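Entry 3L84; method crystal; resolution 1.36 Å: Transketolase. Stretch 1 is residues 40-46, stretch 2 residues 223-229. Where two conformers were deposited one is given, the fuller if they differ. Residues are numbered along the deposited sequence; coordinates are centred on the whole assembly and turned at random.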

# COMPACT_ATOMS: atom_id res chain seq x y z
N SER A 40 -8.15 8.62 32.26
CA SER A 40 -8.72 9.32 33.38
C SER A 40 -7.99 10.62 33.68
O SER A 40 -8.60 11.65 33.88
CB SER A 40 -8.71 8.41 34.58
OG SER A 40 -9.61 7.36 34.31
N VAL A 41 -6.66 10.57 33.70
CA VAL A 41 -5.90 11.80 33.90
C VAL A 41 -6.02 12.76 32.72
O VAL A 41 -6.21 13.95 32.88
CB VAL A 41 -4.42 11.49 34.16
CG1 VAL A 41 -3.65 12.77 34.36
CG2 VAL A 41 -4.28 10.59 35.40
N LEU A 42 -5.95 12.22 31.51
CA LEU A 42 -6.07 13.04 30.31
C LEU A 42 -7.40 13.79 30.28
O LEU A 42 -7.45 14.90 29.76
CB LEU A 42 -5.91 12.16 29.04
CG LEU A 42 -5.91 12.91 27.72
CD1 LEU A 42 -4.82 13.96 27.60
CD2 LEU A 42 -5.75 11.89 26.59
N SER A 43 -8.47 13.22 30.83
CA SER A 43 -9.76 13.91 30.86
C SER A 43 -9.70 15.29 31.55
O SER A 43 -10.52 16.16 31.25
CB SER A 43 -10.85 13.06 31.51
OG SER A 43 -10.70 12.99 32.92
N TYR A 44 -8.75 15.50 32.46
CA TYR A 44 -8.58 16.78 33.15
C TYR A 44 -7.83 17.79 32.31
O TYR A 44 -7.84 18.97 32.64
CB TYR A 44 -7.84 16.57 34.48
CG TYR A 44 -8.68 15.88 35.52
CD1 TYR A 44 -9.37 16.62 36.48
CD2 TYR A 44 -8.83 14.49 35.51
CE1 TYR A 44 -10.16 16.00 37.41
CE2 TYR A 44 -9.63 13.86 36.46
CZ TYR A 44 -10.29 14.63 37.41
OH TYR A 44 -11.08 14.02 38.35
N HIS A 45 -7.12 17.32 31.28
CA HIS A 45 -6.34 18.20 30.42
C HIS A 45 -7.05 18.54 29.11
O HIS A 45 -6.82 19.61 28.54
CB HIS A 45 -5.00 17.54 30.10
CG HIS A 45 -4.10 17.42 31.28
ND1 HIS A 45 -3.13 18.35 31.56
CD2 HIS A 45 -4.04 16.49 32.26
CE1 HIS A 45 -2.51 17.99 32.67
NE2 HIS A 45 -3.05 16.87 33.13
N LEU A 46 -7.87 17.63 28.61
CA LEU A 46 -8.49 17.77 27.30
C LEU A 46 -9.48 18.92 27.31
O LEU A 46 -10.34 19.01 28.21
CB LEU A 46 -9.22 16.47 26.96
CG LEU A 46 -9.64 16.26 25.51
CD1 LEU A 46 -8.38 16.02 24.67
CD2 LEU A 46 -10.61 15.12 25.38
N ALA A 223 3.79 14.15 33.33
CA ALA A 223 4.22 13.99 31.94
C ALA A 223 3.38 14.84 31.00
O ALA A 223 3.89 15.46 30.07
CB ALA A 223 4.16 12.50 31.53
N LEU A 224 2.08 14.87 31.23
CA LEU A 224 1.19 15.68 30.41
C LEU A 224 1.49 17.15 30.57
O LEU A 224 1.51 17.88 29.60
CB LEU A 224 -0.27 15.36 30.71
CG LEU A 224 -0.76 14.02 30.17
CD1 LEU A 224 -2.17 13.69 30.68
CD2 LEU A 224 -0.72 13.97 28.62
N GLU A 225 1.74 17.61 31.81
CA GLU A 225 2.09 19.01 32.00
C GLU A 225 3.38 19.36 31.27
O GLU A 225 3.48 20.40 30.63
CB GLU A 225 2.19 19.37 33.48
CG GLU A 225 0.86 19.33 34.23
CD GLU A 225 -0.11 20.44 33.82
OE1 GLU A 225 0.06 21.05 32.74
OE2 GLU A 225 -1.07 20.69 34.58
N GLN A 226 4.38 18.49 31.36
CA GLN A 226 5.64 18.72 30.65
C GLN A 226 5.45 18.68 29.12
O GLN A 226 5.97 19.55 28.40
CB GLN A 226 6.65 17.66 31.07
CG GLN A 226 8.02 17.82 30.47
CD GLN A 226 9.06 17.02 31.23
OE1 GLN A 226 8.72 16.26 32.16
NE2 GLN A 226 10.33 17.19 30.86
N ALA A 227 4.70 17.70 28.65
CA ALA A 227 4.45 17.57 27.20
C ALA A 227 3.77 18.82 26.64
O ALA A 227 4.12 19.25 25.55
CB ALA A 227 3.62 16.35 26.93
N LYS A 228 2.83 19.39 27.39
CA LYS A 228 2.10 20.57 26.95
C LYS A 228 2.96 21.81 26.78
O LYS A 228 2.59 22.72 26.03
CB LYS A 228 0.90 20.82 27.88
CG LYS A 228 -0.17 19.76 27.69
CD LYS A 228 -1.17 19.65 28.78
CE LYS A 228 -2.03 20.85 28.93
NZ LYS A 228 -2.67 20.92 30.34
N LYS A 229 4.11 21.83 27.44
CA LYS A 229 5.07 22.95 27.37
C LYS A 229 6.23 22.69 26.43
O LYS A 229 7.11 23.52 26.30
CB LYS A 229 5.64 23.33 28.75
CG LYS A 229 4.61 23.72 29.74
CD LYS A 229 5.25 24.25 30.98
CE LYS A 229 6.02 23.20 31.74
NZ LYS A 229 6.30 23.69 33.13
O HOH W 1 -5.28 21.72 29.36

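The most distinctive feature of this contact is the way one imidazole, that of His45, is held both over a face and at its edge by residues one helical turn apart. Lys228 NZ lies near the ring plane and donates a hydrogen bond to His45 ND1 at 2.9 Å; because ND1 accepts, its lone pair faces the ammonium group. Over one face sits Leu224, whose CB is 4.0 Å from the ring centroid and only 12° off the ring normal, the geometry of a CH-pi contact. The spacing follows from the helix, where Lys228 N donates to Leu224 O at 3.0 Å and so places both side chains on the side that meets His45.

The same ammonium group has two further partners. A water accepts from Lys228 NZ at 2.9 Å and donates to His45 O at 2.7 Å, linking the lysine to the histidine backbone as well as to its ring. Within its own helix, Lys228 NZ forms a long salt bridge with Glu225 OE1 at 3.6 Å. The other carboxylate oxygen, Glu225 OE2, comes within 3.6 Å of His45 CE1, oblique to the ring.

Away from these polar groups the packing is apolar and centres on Leu224. Its CD1 lies 4.1 Å from Val41 CG1 and 4.1 Å from Leu42 CD1, and approaches the backbone at Leu42 CA to 4.0 Å. All three distances fit van der Waals contact between buried residues.

The backbones themselves stay apart: the nearest CA atoms, those of Leu42 and Leu224, are 7.7 Å from each other, so side chains fill the gap. Summed over both sides, 246 Å² is buried, with His45 and Leu224 contributing the largest shares, between residues at least 179 positions apart in one chain.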